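PDB 2A9F: putative malic enzyme ((S)-malate:NAD+ oxidoreductase (decarboxylating)) from Streptococcus pyogenes, which probably catalyses the NAD+-dependent oxidative decarboxylation of (S)-malate with the help of a divalent metal ion. Local coordinates for residues A[221-226]-A[254-259]; A[296-301]-A[313-318]; A[175-180]-A[354-359]. All coordinates share one frame; numbering follows the deposited sequence.

Contact 1 of 3, residues A[221-226]-A[254-259]; sequences FGIINE and DALEGA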
loop_
_atom_site.group_PDB
_atom_site.type_symbol
_atom_site.label_atom_id
_atom_site.label_comp_id
_atom_site.label_asym_id
_atom_site.label_seq_id
_atom_site.Cartn_x
_atom_site.Cartn_y
_atom_site.Cartn_z
ATOM N N PHE A 221 2.666 12.431 -40.524
ATOM C CA PHE A 221 2.459 13.177 -41.765
ATOM C C PHE A 221 3.676 13.918 -42.299
ATOM O O PHE A 221 3.537 14.783 -43.165
ATOM C CB PHE A 221 1.325 14.174 -41.560
ATOM C CG PHE A 221 0.163 13.596 -40.813
ATOM C CD1 PHE A 221 -0.621 12.597 -41.393
ATOM C CD2 PHE A 221 -0.100 13.991 -39.502
ATOM C CE1 PHE A 221 -1.647 11.995 -40.678
ATOM C CE2 PHE A 221 -1.127 13.391 -38.775
ATOM C CZ PHE A 221 -1.901 12.389 -39.367
ATOM N N GLY A 222 4.857 13.593 -41.776
ATOM C CA GLY A 222 6.069 14.245 -42.230
ATOM C C GLY A 222 6.836 15.023 -41.176
ATOM O O GLY A 222 6.499 15.012 -39.992
ATOM N N ILE A 223 7.879 15.712 -41.624
ATOM C CA ILE A 223 8.731 16.497 -40.745
ATOM C C ILE A 223 8.025 17.672 -40.072
ATOM O O ILE A 223 7.231 18.374 -40.701
ATOM C CB ILE A 223 9.920 17.065 -41.529
ATOM C CG1 ILE A 223 10.721 15.922 -42.149
ATOM C CG2 ILE A 223 10.771 17.939 -40.616
ATOM C CD1 ILE A 223 11.680 16.358 -43.237
ATOM N N ILE A 224 8.309 17.879 -38.790
ATOM C CA ILE A 224 7.727 19.001 -38.071
ATOM C C ILE A 224 8.551 20.216 -38.476
ATOM O O ILE A 224 9.659 20.411 -37.989
ATOM C CB ILE A 224 7.805 18.802 -36.542
ATOM C CG1 ILE A 224 6.764 17.767 -36.116
ATOM C CG2 ILE A 224 7.571 20.125 -35.818
ATOM C CD1 ILE A 224 6.475 17.755 -34.644
ATOM N N ASN A 225 8.041 21.012 -39.404
ATOM C CA ASN A 225 8.787 22.184 -39.835
ATOM C C ASN A 225 8.116 23.427 -39.301
ATOM O O ASN A 225 6.903 23.573 -39.386
ATOM C CB ASN A 225 8.871 22.257 -41.357
ATOM C CG ASN A 225 9.756 23.395 -41.827
ATOM O OD1 ASN A 225 9.720 24.485 -41.266
ATOM N ND2 ASN A 225 10.544 23.150 -42.864
ATOM N N GLU A 226 8.908 24.330 -38.752
ATOM C CA GLU A 226 8.352 25.540 -38.174
ATOM C C GLU A 226 7.717 26.466 -39.202
ATOM O O GLU A 226 6.678 27.072 -38.937
ATOM C CB GLU A 226 9.434 26.286 -37.395
ATOM C CG GLU A 226 8.917 27.447 -36.588
ATOM C CD GLU A 226 10.013 28.126 -35.783
ATOM O OE1 GLU A 226 9.673 29.076 -35.053
ATOM O OE2 GLU A 226 11.203 27.717 -35.877
ATOM N N ASP A 254 11.845 9.415 -44.731
ATOM C CA ASP A 254 12.879 8.993 -45.671
ATOM C C ASP A 254 13.819 10.168 -45.920
ATOM O O ASP A 254 15.040 10.039 -45.850
ATOM C CB ASP A 254 12.232 8.570 -46.997
ATOM C CG ASP A 254 13.244 8.075 -48.018
ATOM O OD1 ASP A 254 14.456 8.309 -47.830
ATOM O OD2 ASP A 254 12.819 7.457 -49.020
ATOM N N ALA A 255 13.229 11.322 -46.204
ATOM C CA ALA A 255 14.006 12.512 -46.487
ATOM C C ALA A 255 14.628 13.104 -45.220
ATOM O O ALA A 255 15.042 14.263 -45.198
ATOM C CB ALA A 255 13.127 13.544 -47.207
ATOM N N LEU A 256 14.700 12.310 -44.158
ATOM C CA LEU A 256 15.296 12.799 -42.917
ATOM C C LEU A 256 16.566 12.068 -42.529
ATOM O O LEU A 256 17.448 12.645 -41.895
ATOM C CB LEU A 256 14.297 12.738 -41.768
ATOM C CG LEU A 256 13.467 14.009 -41.669
ATOM C CD1 LEU A 256 12.672 13.975 -40.397
ATOM C CD2 LEU A 256 14.380 15.221 -41.675
ATOM N N GLU A 257 16.646 10.798 -42.907
ATOM C CA GLU A 257 17.825 9.997 -42.627
ATOM C C GLU A 257 19.011 10.651 -43.322
ATOM O O GLU A 257 20.154 10.460 -42.908
ATOM C CB GLU A 257 17.663 8.585 -43.188
ATOM C CG GLU A 257 16.312 7.942 -42.955
ATOM C CD GLU A 257 15.957 7.839 -41.491
ATOM O OE1 GLU A 257 15.291 6.852 -41.119
ATOM O OE2 GLU A 257 16.330 8.746 -40.719
ATOM N N GLY A 258 18.719 11.404 -44.386
ATOM C CA GLY A 258 19.744 12.086 -45.157
ATOM C C GLY A 258 20.801 12.701 -44.274
ATOM O O GLY A 258 20.597 13.770 -43.707
ATOM N N ALA A 259 21.929 12.004 -44.162
ATOM C CA ALA A 259 23.068 12.418 -43.337
ATOM C C ALA A 259 22.712 12.654 -41.863
ATOM O O ALA A 259 23.110 13.654 -41.262
ATOM C CB ALA A 259 23.740 13.665 -43.930
#
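A small apolar contact joins Ile223 to Leu256 at one margin of the Rossmann-type NAD-binding domain. Ile223 belongs to the short strand 222-223, the outermost strand of the mixed sheet within this chain, antiparallel to strand 214-219; Leu256 comes from the weakly bonded helix 254-257. Their side chains reach out and meet tip to tip, with the CA atoms of Ile223 and Leu256 7.8 Å apart. Two apolar chains suit this buried place, which side chains of strand 214-219 help to enclose: both residues touch Thr216, and Leu256 touches Val218 as well. The backbone of Ile223 is hydrogen-bonded to that of Thr251, a few residues before the helix. In Ile223, CG1 stands anti to the carbonyl carbon (chi1 -59°), which sends the longer branch toward the leucine. Ala255 takes a marginal part: its carbonyl O is 4.4 Å from Ile223 CD1. The main meeting engages both outer carbons of the isoleucine branch. Ile223 CG1 is modelled 3.3 Å from Leu256 CD1, while Ile223 CD1 fits against Leu256 CD2 and CG, at 3.3 Å from each, spacings so short for carbon pairs that their exact values are doubtful.

Contact 2 of 3, residues A[296-301]-A[313-318]; sequences YPDEAL and SDFPNQ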
loop_
_atom_site.group_PDB
_atom_site.type_symbol
_atom_site.label_atom_id
_atom_site.label_comp_id
_atom_site.label_asym_id
_atom_site.label_seq_id
_atom_site.Cartn_x
_atom_site.Cartn_y
_atom_site.Cartn_z
ATOM N N TYR A 296 14.148 -4.686 -37.412
ATOM C CA TYR A 296 14.963 -5.669 -36.708
ATOM C C TYR A 296 16.451 -5.372 -36.879
ATOM O O TYR A 296 16.921 -5.124 -37.987
ATOM C CB TYR A 296 14.637 -7.087 -37.193
ATOM C CG TYR A 296 13.213 -7.501 -36.902
ATOM C CD1 TYR A 296 12.170 -7.133 -37.751
ATOM C CD2 TYR A 296 12.899 -8.208 -35.745
ATOM C CE1 TYR A 296 10.847 -7.460 -37.448
ATOM C CE2 TYR A 296 11.587 -8.537 -35.433
ATOM C CZ TYR A 296 10.566 -8.160 -36.283
ATOM O OH TYR A 296 9.263 -8.465 -35.959
ATOM N N PRO A 297 17.209 -5.393 -35.769
ATOM C CA PRO A 297 18.652 -5.133 -35.685
ATOM C C PRO A 297 19.531 -5.744 -36.773
ATOM O O PRO A 297 20.393 -5.062 -37.336
ATOM C CB PRO A 297 19.006 -5.653 -34.300
ATOM C CG PRO A 297 17.789 -5.306 -33.521
ATOM C CD PRO A 297 16.669 -5.730 -34.438
ATOM N N ASP A 298 19.328 -7.027 -37.053
ATOM C CA ASP A 298 20.105 -7.719 -38.075
ATOM C C ASP A 298 19.709 -7.160 -39.437
ATOM O O ASP A 298 20.559 -6.855 -40.275
ATOM C CB ASP A 298 19.829 -9.227 -38.012
ATOM C CG ASP A 298 18.411 -9.590 -38.443
ATOM O OD1 ASP A 298 17.451 -8.951 -37.957
ATOM O OD2 ASP A 298 18.261 -10.520 -39.266
ATOM N N GLU A 299 18.403 -7.015 -39.635
ATOM C CA GLU A 299 17.854 -6.490 -40.875
ATOM C C GLU A 299 18.320 -5.061 -41.156
ATOM O O GLU A 299 18.200 -4.570 -42.275
ATOM C CB GLU A 299 16.318 -6.545 -40.820
ATOM C CG GLU A 299 15.628 -5.943 -42.037
ATOM C CD GLU A 299 16.244 -6.416 -43.348
ATOM O OE1 GLU A 299 16.258 -7.644 -43.594
ATOM O OE2 GLU A 299 16.719 -5.561 -44.129
ATOM N N ALA A 300 18.863 -4.397 -40.141
ATOM C CA ALA A 300 19.327 -3.022 -40.294
ATOM C C ALA A 300 20.848 -2.906 -40.255
ATOM O O ALA A 300 21.409 -1.829 -40.473
ATOM C CB ALA A 300 18.705 -2.143 -39.213
ATOM N N LEU A 301 21.521 -4.014 -39.969
ATOM C CA LEU A 301 22.978 -4.008 -39.932
ATOM C C LEU A 301 23.545 -4.250 -41.328
ATOM O O LEU A 301 24.574 -3.671 -41.702
ATOM C CB LEU A 301 23.496 -5.080 -38.974
ATOM C CG LEU A 301 23.547 -4.717 -37.491
ATOM C CD1 LEU A 301 24.166 -5.877 -36.723
ATOM C CD2 LEU A 301 24.371 -3.445 -37.293
ATOM N N SER A 313 15.026 -8.713 -25.978
ATOM C CA SER A 313 16.073 -9.519 -25.362
ATOM C C SER A 313 16.907 -10.389 -26.295
ATOM O O SER A 313 18.062 -10.687 -25.998
ATOM C CB SER A 313 15.456 -10.405 -24.286
ATOM O OG SER A 313 14.471 -11.250 -24.852
ATOM N N ASP A 314 16.334 -10.807 -27.414
ATOM C CA ASP A 314 17.071 -11.658 -28.344
ATOM C C ASP A 314 18.211 -10.964 -29.099
ATOM O O ASP A 314 19.218 -11.592 -29.404
ATOM C CB ASP A 314 16.110 -12.312 -29.345
ATOM C CG ASP A 314 15.290 -11.301 -30.115
ATOM O OD1 ASP A 314 14.517 -10.548 -29.477
ATOM O OD2 ASP A 314 15.422 -11.267 -31.358
ATOM N N PHE A 315 18.060 -9.679 -29.404
ATOM C CA PHE A 315 19.108 -8.956 -30.125
ATOM C C PHE A 315 20.021 -8.233 -29.146
ATOM O O PHE A 315 19.668 -8.026 -27.990
ATOM C CB PHE A 315 18.499 -7.951 -31.114
ATOM C CG PHE A 315 17.743 -8.593 -32.245
ATOM C CD1 PHE A 315 18.419 -9.269 -33.257
ATOM C CD2 PHE A 315 16.350 -8.542 -32.289
ATOM C CE1 PHE A 315 17.720 -9.887 -34.298
ATOM C CE2 PHE A 315 15.637 -9.159 -33.327
ATOM C CZ PHE A 315 16.325 -9.834 -34.333
ATOM N N PRO A 316 21.222 -7.855 -29.599
ATOM C CA PRO A 316 22.204 -7.151 -28.771
ATOM C C PRO A 316 21.788 -5.714 -28.499
ATOM O O PRO A 316 21.082 -5.106 -29.302
ATOM C CB PRO A 316 23.479 -7.216 -29.613
ATOM C CG PRO A 316 23.282 -8.447 -30.447
ATOM C CD PRO A 316 21.841 -8.318 -30.851
ATOM N N ASN A 317 22.237 -5.174 -27.374
ATOM C CA ASN A 317 21.919 -3.805 -27.010
ATOM C C ASN A 317 20.445 -3.612 -26.695
ATOM O O ASN A 317 19.728 -2.928 -27.430
ATOM C CB ASN A 317 22.303 -2.848 -28.134
ATOM C CG ASN A 317 23.765 -2.892 -28.456
ATOM O OD1 ASN A 317 24.608 -2.467 -27.664
ATOM N ND2 ASN A 317 24.084 -3.417 -29.631
ATOM N N GLN A 318 19.989 -4.223 -25.609
ATOM C CA GLN A 318 18.607 -4.074 -25.198
ATOM C C GLN A 318 18.508 -2.873 -24.267
ATOM O O GLN A 318 19.250 -2.761 -23.281
ATOM C CB GLN A 318 18.108 -5.336 -24.491
ATOM C CG GLN A 318 16.931 -5.094 -23.564
ATOM C CD GLN A 318 16.062 -6.322 -23.384
ATOM O OE1 GLN A 318 16.561 -7.448 -23.319
ATOM N NE2 GLN A 318 14.750 -6.110 -23.295
#
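Phe315 and Pro297 form the heart of this contact, the proline ring lying over one face of the aromatic ring. Pro297 CD stands 3.7 Å from the centroid of the Phe315 ring and 16° off its normal, a CH-pi interaction displaced somewhat toward the rim. Pro297 CG lies nearer the root of the ring, 3.5 Å from Phe315 CG, while CB touches the CG and CD1 side. The two side chains cross at about a right angle. With CG beside its own backbone N and anti to the carbonyl carbon (chi1 -66°), Phe315 carries its ring across to the proline. A proline is a natural choice on both counts: its ring carbons offer C-H groups to the aromatic face, and at the start of the weakly bonded helix of about 297-301, where a backbone N-H usually has no partner within the helix, the missing N-H costs little.

That short helix lies in the beta-alpha-beta crossover between the parallel strands 284-287 and 307-310 of the Rossmann-type domain, and Phe315 sits in the loop that follows the second strand, the outermost on this side of the sheet within the chain. Pro297 also touches Val308 and Thr310 of that strand, so it is buried between strand and loop.

Tyr296 adds a second aromatic neighbour. Phe315 CE2 meets it at the ring edge, near the tyrosine plane, 3.8 Å from Tyr296 CD2. The tyrosine side chain also touches Arg312, and is about 9 Å from that of Asn290, predicted to bind (S)-malate. Asp298 contributes a carboxylate whose plane is only 17° from that of the phenylalanine ring; its OD1 comes obliquely to within 3.8 Å of Phe315 CE1.

Contact 3 of 3, residues A[175-180]-A[354-359]; sequences IFNSLK and SLVPDD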
loop_
_atom_site.group_PDB
_atom_site.type_symbol
_atom_site.label_atom_id
_atom_site.label_comp_id
_atom_site.label_asym_id
_atom_site.label_seq_id
_atom_site.Cartn_x
_atom_site.Cartn_y
_atom_site.Cartn_z
ATOM N N ILE A 175 23.052 6.607 -26.030
ATOM C CA ILE A 175 23.669 7.412 -27.069
ATOM C C ILE A 175 24.946 8.031 -26.503
ATOM O O ILE A 175 25.947 8.098 -27.200
ATOM C CB ILE A 175 22.719 8.524 -27.663
ATOM C CG1 ILE A 175 22.895 9.842 -26.927
ATOM C CG2 ILE A 175 21.264 8.083 -27.614
ATOM C CD1 ILE A 175 22.285 11.001 -27.675
ATOM N N PHE A 176 24.920 8.472 -25.250
ATOM C CA PHE A 176 26.124 9.044 -24.653
ATOM C C PHE A 176 27.275 8.084 -24.971
ATOM O O PHE A 176 28.382 8.495 -25.354
ATOM C CB PHE A 176 25.976 9.161 -23.140
ATOM C CG PHE A 176 25.101 10.288 -22.697
ATOM C CD1 PHE A 176 24.308 10.155 -21.560
ATOM C CD2 PHE A 176 25.081 11.492 -23.394
ATOM C CE1 PHE A 176 23.504 11.204 -21.117
ATOM C CE2 PHE A 176 24.279 12.553 -22.963
ATOM C CZ PHE A 176 23.488 12.408 -21.823
ATOM N N ASN A 177 26.995 6.796 -24.822
ATOM C CA ASN A 177 27.993 5.788 -25.108
ATOM C C ASN A 177 28.160 5.606 -26.602
ATOM O O ASN A 177 29.216 5.197 -27.072
ATOM C CB ASN A 177 27.620 4.467 -24.438
ATOM C CG ASN A 177 28.093 4.402 -23.007
ATOM O OD1 ASN A 177 28.790 5.303 -22.536
ATOM N ND2 ASN A 177 27.725 3.338 -22.306
ATOM N N SER A 178 27.110 5.905 -27.353
ATOM C CA SER A 178 27.198 5.792 -28.795
ATOM C C SER A 178 28.042 6.928 -29.353
ATOM O O SER A 178 28.789 6.732 -30.300
ATOM C CB SER A 178 25.809 5.792 -29.414
ATOM O OG SER A 178 25.320 4.465 -29.438
ATOM N N LEU A 179 27.925 8.108 -28.755
ATOM C CA LEU A 179 28.693 9.272 -29.172
ATOM C C LEU A 179 30.169 8.893 -29.142
ATOM O O LEU A 179 30.881 9.001 -30.146
ATOM C CB LEU A 179 28.450 10.433 -28.207
ATOM C CG LEU A 179 27.001 10.883 -27.987
ATOM C CD1 LEU A 179 26.962 12.051 -27.016
ATOM C CD2 LEU A 179 26.387 11.293 -29.320
ATOM N N LYS A 180 30.607 8.430 -27.972
ATOM C CA LYS A 180 31.986 8.015 -27.732
ATOM C C LYS A 180 32.656 7.202 -28.840
ATOM O O LYS A 180 33.700 7.613 -29.363
ATOM C CB LYS A 180 32.068 7.217 -26.430
ATOM C CG LYS A 180 31.817 8.025 -25.181
ATOM C CD LYS A 180 32.860 9.113 -25.002
ATOM C CE LYS A 180 32.770 9.734 -23.612
ATOM N NZ LYS A 180 33.060 8.747 -22.513
ATOM N N SER A 354 28.321 5.712 -17.304
ATOM C CA SER A 354 29.574 5.445 -16.596
ATOM C C SER A 354 29.910 3.962 -16.382
ATOM O O SER A 354 31.062 3.622 -16.167
ATOM C CB SER A 354 29.550 6.116 -15.222
ATOM O OG SER A 354 29.546 7.527 -15.319
ATOM N N LEU A 355 28.912 3.084 -16.431
ATOM C CA LEU A 355 29.147 1.663 -16.194
ATOM C C LEU A 355 29.676 0.841 -17.360
ATOM O O LEU A 355 29.662 -0.392 -17.317
ATOM C CB LEU A 355 27.877 1.004 -15.658
ATOM C CG LEU A 355 27.566 1.179 -14.169
ATOM C CD1 LEU A 355 27.236 2.631 -13.858
ATOM C CD2 LEU A 355 26.396 0.285 -13.807
ATOM N N VAL A 356 30.144 1.503 -18.404
ATOM C CA VAL A 356 30.676 0.766 -19.534
ATOM C C VAL A 356 32.102 1.225 -19.776
ATOM O O VAL A 356 32.341 2.332 -20.259
ATOM C CB VAL A 356 29.824 0.969 -20.798
ATOM C CG1 VAL A 356 30.281 0.010 -21.901
ATOM C CG2 VAL A 356 28.359 0.726 -20.468
ATOM N N PRO A 357 33.073 0.371 -19.422
ATOM C CA PRO A 357 34.516 0.594 -19.556
ATOM C C PRO A 357 34.976 0.676 -21.004
ATOM O O PRO A 357 35.346 1.743 -21.492
ATOM C CB PRO A 357 35.108 -0.610 -18.828
ATOM C CG PRO A 357 34.123 -1.690 -19.146
ATOM C CD PRO A 357 32.808 -0.983 -18.900
ATOM N N ASP A 358 34.968 -0.469 -21.675
ATOM C CA ASP A 358 35.361 -0.536 -23.070
ATOM C C ASP A 358 34.223 -1.102 -23.908
ATOM O O ASP A 358 34.067 -2.320 -24.065
ATOM C CB ASP A 358 36.635 -1.359 -23.215
ATOM C CG ASP A 358 37.873 -0.552 -22.886
ATOM O OD1 ASP A 358 38.340 0.204 -23.766
ATOM O OD2 ASP A 358 38.366 -0.653 -21.742
ATOM N N ASP A 359 33.574 -0.171 -24.499
ATOM C CA ASP A 359 32.473 -0.482 -25.330
ATOM C C ASP A 359 32.834 -0.850 -26.756
ATOM O O ASP A 359 33.941 -0.672 -27.243
ATOM C CB ASP A 359 31.452 0.666 -25.354
ATOM C CG ASP A 359 31.945 2.026 -24.874
ATOM O OD1 ASP A 359 31.827 2.306 -23.664
ATOM O OD2 ASP A 359 32.428 2.802 -25.726
#
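The C-terminal end of helix 162-180, in the Rossmann-type domain, meets the loop that follows helix 342-354, chiefly through Asn177, Val356 and Asp359. The amide of Asn177 crosses the valine obliquely, with ND2 modelled 3.3 Å from Val356 CG2, close for such a pair. This touch is not polar: the same ND2 donates a hydrogen bond to the carbonyl O of Thr363, a bond that gives the buried amide nitrogen a polar partner and favours this turn of the amide. In Asn177, CG lies beside the backbone N (chi1 -85°), which aims the group across at the loop. Asparagine is short enough to fit between helix and loop and can bond the loop backbone, while beta-branched valine supplies a compact apolar surface. Asp359 approaches more loosely, its OD2 4.2 Å from Asn177 O without a hydrogen bond; an aspartate is tolerable at this partly exposed site. Lys180 brings an opposite charge nearby, but its NZ is 6.7 Å from Asp359 OD1, too far for a salt bridge, so any attraction is probably modest. Around the contact, Phe176 packs on Ile346 and Ala349 of helix 342-354, Asn177 touches Ala353 there, and Ser178 turns to Val284 and Phe286 of strand 284-287.

How the contacts relate
All three contacts belong to the NAD-binding domain. The segments of contact 3, 175-180 and 354-359, come first and last along the chain and enclose the other two, which follow one another in between. Contacts 1 and 2 sit at the two ends of the six-stranded mixed sheet within this chain, by strands 222-223 and 307-310, with centres about 24 Å apart. Contact 3 ties helix 162-180, which packs on strand 284-287 of that sheet, to the loop after helix 342-354. Its centre is about 18 Å from that of contact 2 and about 28 Å from that of contact 1. Contacts 2 and 3 lie nearer the asparagines predicted to bind malate, whereas contact 1 is remote from them.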